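Local coordinates for protein intracellular serine protease (Bacillus licheniformis, PDB 4ZOQ) that is probably a subtilisin-like serine endopeptidase that processes lanthipeptides, the chain here being its N-terminal prodomain, at residues A[31-43]-A[76-90]. Numbering follows the deposited sequence.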
ATOM      1  N   GLN A  31     -12.454 -22.921   3.219  1.00 60.23           N
ATOM      2  CA  GLN A  31     -12.835 -22.363   1.920  1.00 60.32           C
ATOM      3  C   GLN A  31     -13.372 -20.927   2.018  1.00 55.52           C
ATOM      4  O   GLN A  31     -13.418 -20.347   3.102  1.00 51.85           O
ATOM      5  CB  GLN A  31     -13.859 -23.248   1.218  1.00 56.91           C
ATOM      6  CG  GLN A  31     -13.491 -24.699   1.245  1.00 63.45           C
ATOM      7  CD  GLN A  31     -14.478 -25.539   0.499  1.00 62.54           C
ATOM      8  OE1 GLN A  31     -14.104 -26.495  -0.175  1.00 68.29           O
ATOM      9  NE2 GLN A  31     -15.743 -25.176   0.588  1.00 59.88           N
ATOM     10  N   TYR A  32     -13.753 -20.355   0.875  1.00 47.93           N
ATOM     11  CA  TYR A  32     -14.198 -18.964   0.820  1.00 43.81           C
ATOM     12  C   TYR A  32     -15.477 -18.811   0.003  1.00 47.65           C
ATOM     13  O   TYR A  32     -15.692 -19.516  -0.995  1.00 48.50           O
ATOM     14  CB  TYR A  32     -13.106 -18.053   0.240  1.00 49.73           C
ATOM     15  CG  TYR A  32     -11.881 -17.911   1.115  1.00 48.29           C
ATOM     16  CD1 TYR A  32     -10.799 -18.784   0.986  1.00 50.42           C
ATOM     17  CD2 TYR A  32     -11.804 -16.906   2.072  1.00 47.37           C
ATOM     18  CE1 TYR A  32      -9.678 -18.660   1.804  1.00 52.29           C
ATOM     19  CE2 TYR A  32     -10.678 -16.772   2.887  1.00 48.18           C
ATOM     20  CZ  TYR A  32      -9.630 -17.652   2.749  1.00 50.54           C
ATOM     21  OH  TYR A  32      -8.527 -17.509   3.555  1.00 59.33           O
ATOM     22  N   LEU A  33     -16.316 -17.871   0.424  1.00 40.75           N
ATOM     23  CA  LEU A  33     -17.610 -17.661  -0.199  1.00 43.32           C
ATOM     24  C   LEU A  33     -17.883 -16.201  -0.529  1.00 44.09           C
ATOM     25  O   LEU A  33     -17.613 -15.307   0.273  1.00 41.06           O
ATOM     26  CB  LEU A  33     -18.737 -18.163   0.721  1.00 46.84           C
ATOM     27  CG  LEU A  33     -19.198 -19.614   0.776  1.00 48.67           C
ATOM     28  CD1 LEU A  33     -19.922 -19.857   2.074  1.00 47.50           C
ATOM     29  CD2 LEU A  33     -20.136 -19.881  -0.372  1.00 55.47           C
ATOM     30  N   LEU A  34     -18.482 -15.973  -1.687  1.00 40.58           N
ATOM     31  CA  LEU A  34     -18.920 -14.652  -2.045  1.00 41.72           C
ATOM     32  C   LEU A  34     -20.431 -14.690  -2.286  1.00 46.26           C
ATOM     33  O   LEU A  34     -20.896 -15.352  -3.208  1.00 50.68           O
ATOM     34  CB  LEU A  34     -18.165 -14.130  -3.272  1.00 37.80           C
ATOM     35  CG  LEU A  34     -18.574 -12.693  -3.573  1.00 42.24           C
ATOM     36  CD1 LEU A  34     -18.221 -11.791  -2.386  1.00 39.31           C
ATOM     37  CD2 LEU A  34     -17.909 -12.186  -4.848  1.00 44.40           C
ATOM     38  N   LEU A  35     -21.209 -14.048  -1.415  1.00 49.67           N
ATOM     39  CA  LEU A  35     -22.659 -13.968  -1.613  1.00 51.85           C
ATOM     40  C   LEU A  35     -23.000 -13.084  -2.809  1.00 51.69           C
ATOM     41  O   LEU A  35     -22.320 -12.101  -3.081  1.00 51.39           O
ATOM     42  CB  LEU A  35     -23.354 -13.418  -0.352  1.00 43.87           C
ATOM     43  CG  LEU A  35     -23.118 -14.066   1.013  1.00 47.12           C
ATOM     44  CD1 LEU A  35     -23.528 -13.131   2.125  1.00 49.66           C
ATOM     45  CD2 LEU A  35     -23.908 -15.351   1.126  1.00 49.09           C
ATOM     46  N   GLU A  36     -24.068 -13.419  -3.512  1.00 55.93           N
ATOM     47  CA  GLU A  36     -24.550 -12.539  -4.550  1.00 51.51           C
ATOM     48  C   GLU A  36     -25.140 -11.287  -3.930  1.00 54.42           C
ATOM     49  O   GLU A  36     -25.106 -10.201  -4.509  1.00 57.70           O
ATOM     50  CB  GLU A  36     -25.653 -13.186  -5.361  1.00 55.90           C
ATOM     51  CG  GLU A  36     -25.329 -14.140  -6.499  1.00 69.40           C
ATOM     52  CD  GLU A  36     -26.633 -14.548  -7.202  1.00 77.15           C
ATOM     53  OE1 GLU A  36     -27.576 -13.709  -7.185  1.00 79.60           O
ATOM     54  OE2 GLU A  36     -26.724 -15.680  -7.742  1.00 70.03           O
ATOM     55  N   HIS A  37     -25.658 -11.432  -2.718  1.00 59.42           N
ATOM     56  CA  HIS A  37     -26.254 -10.301  -2.033  1.00 57.96           C
ATOM     57  C   HIS A  37     -25.829 -10.273  -0.593  1.00 55.16           C
ATOM     58  O   HIS A  37     -25.954 -11.261   0.121  1.00 54.61           O
ATOM     59  CB  HIS A  37     -27.782 -10.378  -2.103  1.00 59.75           C
ATOM     60  CG  HIS A  37     -28.318 -10.492  -3.496  1.00 64.20           C
ATOM     61  ND1 HIS A  37     -28.438 -11.703  -4.147  1.00 63.84           N
ATOM     62  CD2 HIS A  37     -28.769  -9.553  -4.361  1.00 64.59           C
ATOM     63  CE1 HIS A  37     -28.943 -11.505  -5.352  1.00 64.34           C
ATOM     64  NE2 HIS A  37     -29.151 -10.209  -5.507  1.00 71.11           N
ATOM     65  N   VAL A  38     -25.328  -9.123  -0.166  1.00 54.83           N
ATOM     66  CA  VAL A  38     -24.724  -9.028   1.143  1.00 57.60           C
ATOM     67  C   VAL A  38     -25.807  -9.063   2.219  1.00 54.20           C
ATOM     68  O   VAL A  38     -25.509  -9.279   3.384  1.00 54.51           O
ATOM     69  CB  VAL A  38     -23.820  -7.774   1.262  1.00 54.43           C
ATOM     70  CG1 VAL A  38     -22.872  -7.678   0.061  1.00 53.50           C
ATOM     71  CG2 VAL A  38     -24.638  -6.510   1.503  1.00 45.67           C
ATOM     72  N   LYS A  39     -27.058  -8.810   1.847  1.00 57.68           N
ATOM     73  CA  LYS A  39     -28.132  -8.948   2.831  1.00 57.85           C
ATOM     74  C   LYS A  39     -28.318 -10.395   3.280  1.00 58.90           C
ATOM     75  O   LYS A  39     -28.949 -10.635   4.305  1.00 58.72           O
ATOM     76  CB  LYS A  39     -29.452  -8.369   2.319  1.00 52.50           C
ATOM     77  CG  LYS A  39     -29.450  -6.849   2.239  1.00 62.86           C
ATOM     78  CD  LYS A  39     -28.893  -6.296   3.556  1.00 64.17           C
ATOM     79  CE  LYS A  39     -29.358  -4.885   3.868  1.00 72.34           C
ATOM     80  NZ  LYS A  39     -29.468  -4.686   5.354  1.00 76.13           N
ATOM     81  N   ASP A  40     -27.781 -11.355   2.524  1.00 55.27           N
ATOM     82  CA  ASP A  40     -27.926 -12.760   2.909  1.00 54.98           C
ATOM     83  C   ASP A  40     -26.822 -13.253   3.865  1.00 54.62           C
ATOM     84  O   ASP A  40     -26.639 -14.459   4.033  1.00 55.26           O
ATOM     85  CB  ASP A  40     -27.981 -13.669   1.677  1.00 57.29           C
ATOM     86  CG  ASP A  40     -29.124 -13.317   0.740  1.00 64.40           C
ATOM     87  OD1 ASP A  40     -30.108 -12.701   1.212  1.00 68.98           O
ATOM     88  OD2 ASP A  40     -29.060 -13.688  -0.455  1.00 58.90           O
ATOM     89  N   LYS A  41     -26.153 -12.330   4.547  1.00 49.93           N
ATOM     90  CA  LYS A  41     -25.116 -12.695   5.497  1.00 52.23           C
ATOM     91  C   LYS A  41     -25.725 -13.503   6.650  1.00 60.46           C
ATOM     92  O   LYS A  41     -25.158 -14.501   7.113  1.00 57.77           O
ATOM     93  CB  LYS A  41     -24.413 -11.450   6.017  1.00 52.61           C
ATOM     94  CG  LYS A  41     -23.546 -11.649   7.252  1.00 55.16           C
ATOM     95  CD  LYS A  41     -23.405 -10.336   8.002  1.00 52.47           C
ATOM     96  CE  LYS A  41     -22.511 -10.444   9.228  1.00 56.90           C
ATOM     97  NZ  LYS A  41     -23.245 -10.720  10.491  1.00 56.09           N
ATOM     98  N   SER A  42     -26.882 -13.037   7.117  1.00 67.84           N
ATOM     99  CA  SER A  42     -27.652 -13.699   8.176  1.00 65.17           C
ATOM    100  C   SER A  42     -28.045 -15.138   7.845  1.00 55.27           C
ATOM    101  O   SER A  42     -28.034 -15.981   8.726  1.00 57.11           O
ATOM    102  CB  SER A  42     -28.911 -12.879   8.491  1.00 64.02           C
ATOM    103  OG  SER A  42     -29.673 -12.670   7.313  1.00 64.78           O
ATOM    104  N   LYS A  43     -28.321 -15.445   6.585  1.00 58.08           N
ATOM    105  CA  LYS A  43     -28.857 -16.756   6.264  1.00 56.58           C
ATOM    106  C   LYS A  43     -27.649 -17.657   6.091  1.00 59.58           C
ATOM    107  O   LYS A  43     -27.742 -18.885   6.170  1.00 58.17           O
ATOM    108  CB  LYS A  43     -29.657 -16.718   4.953  1.00 55.52           C
ATOM    109  CG  LYS A  43     -30.882 -15.838   4.995  1.00 62.36           C
ATOM    110  CD  LYS A  43     -31.739 -15.940   3.737  1.00 61.11           C
ATOM    111  CE  LYS A  43     -33.050 -15.177   3.942  1.00 61.39           C
ATOM    112  NZ  LYS A  43     -33.957 -15.210   2.762  1.00 64.72           N
ATOM    113  N   PHE A  76     -22.594 -28.206   3.742  1.00 68.94           N
ATOM    114  CA  PHE A  76     -22.868 -26.837   4.133  1.00 61.01           C
ATOM    115  C   PHE A  76     -23.001 -26.026   2.878  1.00 58.51           C
ATOM    116  O   PHE A  76     -23.916 -25.224   2.751  1.00 62.18           O
ATOM    117  CB  PHE A  76     -21.735 -26.283   4.995  1.00 62.46           C
ATOM    118  CG  PHE A  76     -21.699 -24.779   5.050  1.00 60.07           C
ATOM    119  CD1 PHE A  76     -22.767 -24.051   5.544  1.00 58.13           C
ATOM    120  CD2 PHE A  76     -20.601 -24.095   4.549  1.00 57.09           C
ATOM    121  CE1 PHE A  76     -22.733 -22.661   5.572  1.00 59.50           C
ATOM    122  CE2 PHE A  76     -20.556 -22.716   4.570  1.00 56.04           C
ATOM    123  CZ  PHE A  76     -21.627 -21.991   5.086  1.00 59.98           C
ATOM    124  N   THR A  77     -22.129 -26.303   1.920  1.00 59.08           N
ATOM    125  CA  THR A  77     -22.193 -25.655   0.625  1.00 62.86           C
ATOM    126  C   THR A  77     -23.437 -26.051  -0.121  1.00 62.84           C
ATOM    127  O   THR A  77     -24.024 -25.241  -0.837  1.00 66.50           O
ATOM    128  CB  THR A  77     -20.983 -25.993  -0.257  1.00 63.57           C
ATOM    129  OG1 THR A  77     -19.778 -25.726   0.465  1.00 66.21           O
ATOM    130  CG2 THR A  77     -21.003 -25.127  -1.519  1.00 59.04           C
ATOM    131  N   LYS A  78     -23.878 -27.283   0.110  1.00 66.56           N
ATOM    132  CA  LYS A  78     -25.001 -27.816  -0.643  1.00 67.45           C
ATOM    133  C   LYS A  78     -26.365 -27.407  -0.105  1.00 67.76           C
ATOM    134  O   LYS A  78     -27.313 -27.336  -0.888  1.00 68.72           O
ATOM    135  CB  LYS A  78     -24.913 -29.348  -0.644  1.00 66.55           C
ATOM    136  CG  LYS A  78     -26.068 -30.085  -1.321  1.00 71.10           C
ATOM    137  CD  LYS A  78     -25.809 -31.590  -1.282  1.00 69.86           C
ATOM    138  CE  LYS A  78     -27.001 -32.380  -1.794  1.00 67.00           C
ATOM    139  NZ  LYS A  78     -26.760 -32.923  -3.167  1.00 68.87           N
ATOM    140  N   LYS A  79     -26.456 -27.035   1.177  1.00 64.04           N
ATOM    141  CA  LYS A  79     -27.733 -26.534   1.697  1.00 69.74           C
ATOM    142  C   LYS A  79     -27.728 -25.030   1.833  1.00 69.97           C
ATOM    143  O   LYS A  79     -28.787 -24.406   1.992  1.00 71.68           O
ATOM    144  CB  LYS A  79     -28.107 -27.181   3.051  1.00 69.79           C
ATOM    145  CG  LYS A  79     -29.576 -26.905   3.451  1.00 74.11           C
ATOM    146  CD  LYS A  79     -30.330 -28.016   4.209  1.00 80.86           C
ATOM    147  CE  LYS A  79     -31.067 -28.950   3.217  1.00 79.78           C
ATOM    148  NZ  LYS A  79     -32.276 -29.668   3.760  1.00 70.93           N
ATOM    149  N   LEU A  80     -26.560 -24.425   1.660  1.00 67.29           N
ATOM    150  CA  LEU A  80     -26.524 -22.983   1.642  1.00 63.64           C
ATOM    151  C   LEU A  80     -26.962 -22.597   0.243  1.00 69.65           C
ATOM    152  O   LEU A  80     -27.614 -21.570   0.030  1.00 71.02           O
ATOM    153  CB  LEU A  80     -25.127 -22.454   1.946  1.00 60.70           C
ATOM    154  CG  LEU A  80     -24.955 -20.938   1.851  1.00 60.62           C
ATOM    155  CD1 LEU A  80     -25.752 -20.243   2.949  1.00 53.88           C
ATOM    156  CD2 LEU A  80     -23.483 -20.549   1.888  1.00 60.50           C
ATOM    157  N   ALA A  81     -26.642 -23.484  -0.695  1.00 64.72           N
ATOM    158  CA  ALA A  81     -26.932 -23.297  -2.106  1.00 68.06           C
ATOM    159  C   ALA A  81     -28.414 -23.421  -2.457  1.00 75.77           C
ATOM    160  O   ALA A  81     -28.850 -22.926  -3.505  1.00 76.83           O
ATOM    161  CB  ALA A  81     -26.121 -24.293  -2.931  1.00 63.93           C
ATOM    162  N   GLU A  82     -29.201 -24.033  -1.573  1.00 78.00           N
ATOM    163  CA  GLU A  82     -30.628 -24.184  -1.843  1.00 81.11           C
ATOM    164  C   GLU A  82     -31.439 -22.944  -1.476  1.00 81.50           C
ATOM    165  O   GLU A  82     -32.575 -22.793  -1.920  1.00 83.22           O
ATOM    166  CB  GLU A  82     -31.190 -25.390  -1.070  1.00 77.79           C
ATOM    167  CG  GLU A  82     -30.191 -26.522  -0.884  1.00 85.25           C
ATOM    168  CD  GLU A  82     -30.756 -27.720  -0.113  1.00 88.38           C
ATOM    169  OE1 GLU A  82     -31.882 -27.617   0.423  1.00 89.94           O
ATOM    170  OE2 GLU A  82     -30.053 -28.754  -0.011  1.00 89.85           O
ATOM    171  N   LYS A  83     -30.879 -22.050  -0.669  1.00 79.28           N
ATOM    172  CA  LYS A  83     -31.618 -20.831  -0.341  1.00 76.62           C
ATOM    173  C   LYS A  83     -30.948 -19.547  -0.810  1.00 78.45           C
ATOM    174  O   LYS A  83     -31.624 -18.636  -1.302  1.00 71.97           O
ATOM    175  CB  LYS A  83     -31.902 -20.746   1.154  1.00 78.36           C
ATOM    176  CG  LYS A  83     -32.822 -21.870   1.674  1.00 89.60           C
ATOM    177  CD  LYS A  83     -33.651 -21.353   2.856  1.00 89.66           C
ATOM    178  CE  LYS A  83     -34.576 -22.407   3.446  1.00 83.08           C
ATOM    179  NZ  LYS A  83     -35.024 -21.978   4.814  1.00 81.41           N
ATOM    180  N   VAL A  84     -29.631 -19.457  -0.692  1.00 72.70           N
ATOM    181  CA  VAL A  84     -28.995 -18.223  -1.130  1.00 75.03           C
ATOM    182  C   VAL A  84     -27.945 -18.474  -2.213  1.00 74.34           C
ATOM    183  O   VAL A  84     -27.338 -19.557  -2.292  1.00 67.15           O
ATOM    184  CB  VAL A  84     -28.357 -17.480   0.050  1.00 71.74           C
ATOM    185  CG1 VAL A  84     -29.410 -17.242   1.135  1.00 71.49           C
ATOM    186  CG2 VAL A  84     -27.200 -18.267   0.599  1.00 69.78           C
ATOM    187  N   GLY A  85     -27.743 -17.468  -3.061  1.00 71.51           N
ATOM    188  CA  GLY A  85     -26.763 -17.586  -4.129  1.00 66.78           C
ATOM    189  C   GLY A  85     -25.382 -17.150  -3.673  1.00 61.09           C
ATOM    190  O   GLY A  85     -25.195 -16.019  -3.224  1.00 54.56           O
ATOM    191  N   ALA A  86     -24.423 -18.067  -3.753  1.00 57.95           N
ATOM    192  CA  ALA A  86     -23.031 -17.766  -3.433  1.00 59.53           C
ATOM    193  C   ALA A  86     -22.071 -18.565  -4.322  1.00 58.10           C
ATOM    194  O   ALA A  86     -22.382 -19.687  -4.716  1.00 65.42           O
ATOM    195  CB  ALA A  86     -22.760 -18.044  -1.970  1.00 57.28           C
ATOM    196  N   ASP A  87     -20.899 -18.012  -4.614  1.00 54.94           N
ATOM    197  CA  ASP A  87     -19.868 -18.762  -5.345  1.00 54.82           C
ATOM    198  C   ASP A  87     -18.811 -19.161  -4.322  1.00 50.02           C
ATOM    199  O   ASP A  87     -18.567 -18.421  -3.372  1.00 49.44           O
ATOM    200  CB  ASP A  87     -19.255 -17.937  -6.495  1.00 48.77           C
ATOM    201  CG  ASP A  87     -20.303 -17.365  -7.445  1.00 57.02           C
ATOM    202  OD1 ASP A  87     -21.410 -17.934  -7.543  1.00 72.74           O
ATOM    203  OD2 ASP A  87     -20.039 -16.327  -8.083  1.00 60.08           O
ATOM    204  N   VAL A  88     -18.195 -20.327  -4.506  1.00 47.45           N
ATOM    205  CA  VAL A  88     -17.295 -20.893  -3.497  1.00 52.46           C
ATOM    206  C   VAL A  88     -15.865 -21.050  -4.010  1.00 56.92           C
ATOM    207  O   VAL A  88     -15.658 -21.453  -5.145  1.00 60.72           O
ATOM    208  CB  VAL A  88     -17.818 -22.274  -3.039  1.00 50.04           C
ATOM    209  CG1 VAL A  88     -17.073 -22.780  -1.828  1.00 53.85           C
ATOM    210  CG2 VAL A  88     -19.307 -22.199  -2.771  1.00 55.56           C
ATOM    211  N   ILE A  89     -14.874 -20.806  -3.160  1.00 57.40           N
ATOM    212  CA  ILE A  89     -13.499 -20.981  -3.593  1.00 58.70           C
ATOM    213  C   ILE A  89     -12.781 -21.998  -2.725  1.00 57.83           C
ATOM    214  O   ILE A  89     -12.904 -21.984  -1.507  1.00 60.08           O
ATOM    215  CB  ILE A  89     -12.696 -19.633  -3.540  1.00 55.66           C
ATOM    216  CG1 ILE A  89     -13.206 -18.640  -4.571  1.00 54.68           C
ATOM    217  CG2 ILE A  89     -11.201 -19.856  -3.773  1.00 58.20           C
ATOM    218  CD1 ILE A  89     -12.670 -17.230  -4.340  1.00 48.04           C
ATOM    219  N   GLU A  90     -12.008 -22.860  -3.379  1.00 69.77           N
ATOM    220  CA  GLU A  90     -11.256 -23.926  -2.730  1.00 68.50           C
ATOM    221  C   GLU A  90      -9.765 -23.588  -2.639  1.00 74.28           C
ATOM    222  O   GLU A  90      -9.381 -22.482  -2.228  1.00 73.75           O
ATOM    223  CB  GLU A  90     -11.491 -25.250  -3.465  1.00 69.46           C
ATOM    224  CG  GLU A  90     -12.862 -25.890  -3.142  1.00 71.39           C
ATOM    225  CD  GLU A  90     -14.027 -25.367  -3.992  1.00 75.77           C
ATOM    226  OE1 GLU A  90     -13.842 -24.394  -4.753  1.00 78.10           O
ATOM    227  OE2 GLU A  90     -15.144 -25.925  -3.879  1.00 77.18           O
TER
HETATM  228  O   HOH W   1     -17.901 -26.940  -0.621  1.00 54.30           O
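L33 forks between the two halves of 76-90. Its CG lies anti to the carbonyl carbon (chi1 -84°), and the two methyls part: CD1 meets L80 CD2 tip to tip at 3.6 Å and also rests against the F76 ring, while CD2 packs on V88 CG2 at 3.4 Å and on the methyl of A86. Strand 31-35 thus joins helix 70-80 to the antiparallel edge strand 86-89, and L44 and V66 close around the same leucine. Four backbone hydrogen bonds, reciprocal at Y32–I89 and L34–D87, join the two strands, and a fifth, from E36 N to G85 O (2.8 Å), continues the ladder just beyond them. Farther on, V84 turns CG1 onto the aliphatic chain of K43, 3.7 Å from its CD, and slides past D40. At the other end the extended Q31 side chain crosses V88 and reaches a water at 3.0 Å from NE2; this water donates to T77 OG1, itself bonded to L73 O. On the sheet face of Y32, L34, D87 and I89 lies the protease chain, whose V150 packs on D87 and I89. The chemistry is therefore two-sided: leucine and phenylalanine side chains bind the helices to one face, while the opposite face, mixing apolar, phenolic and acidic groups, is met by the protease.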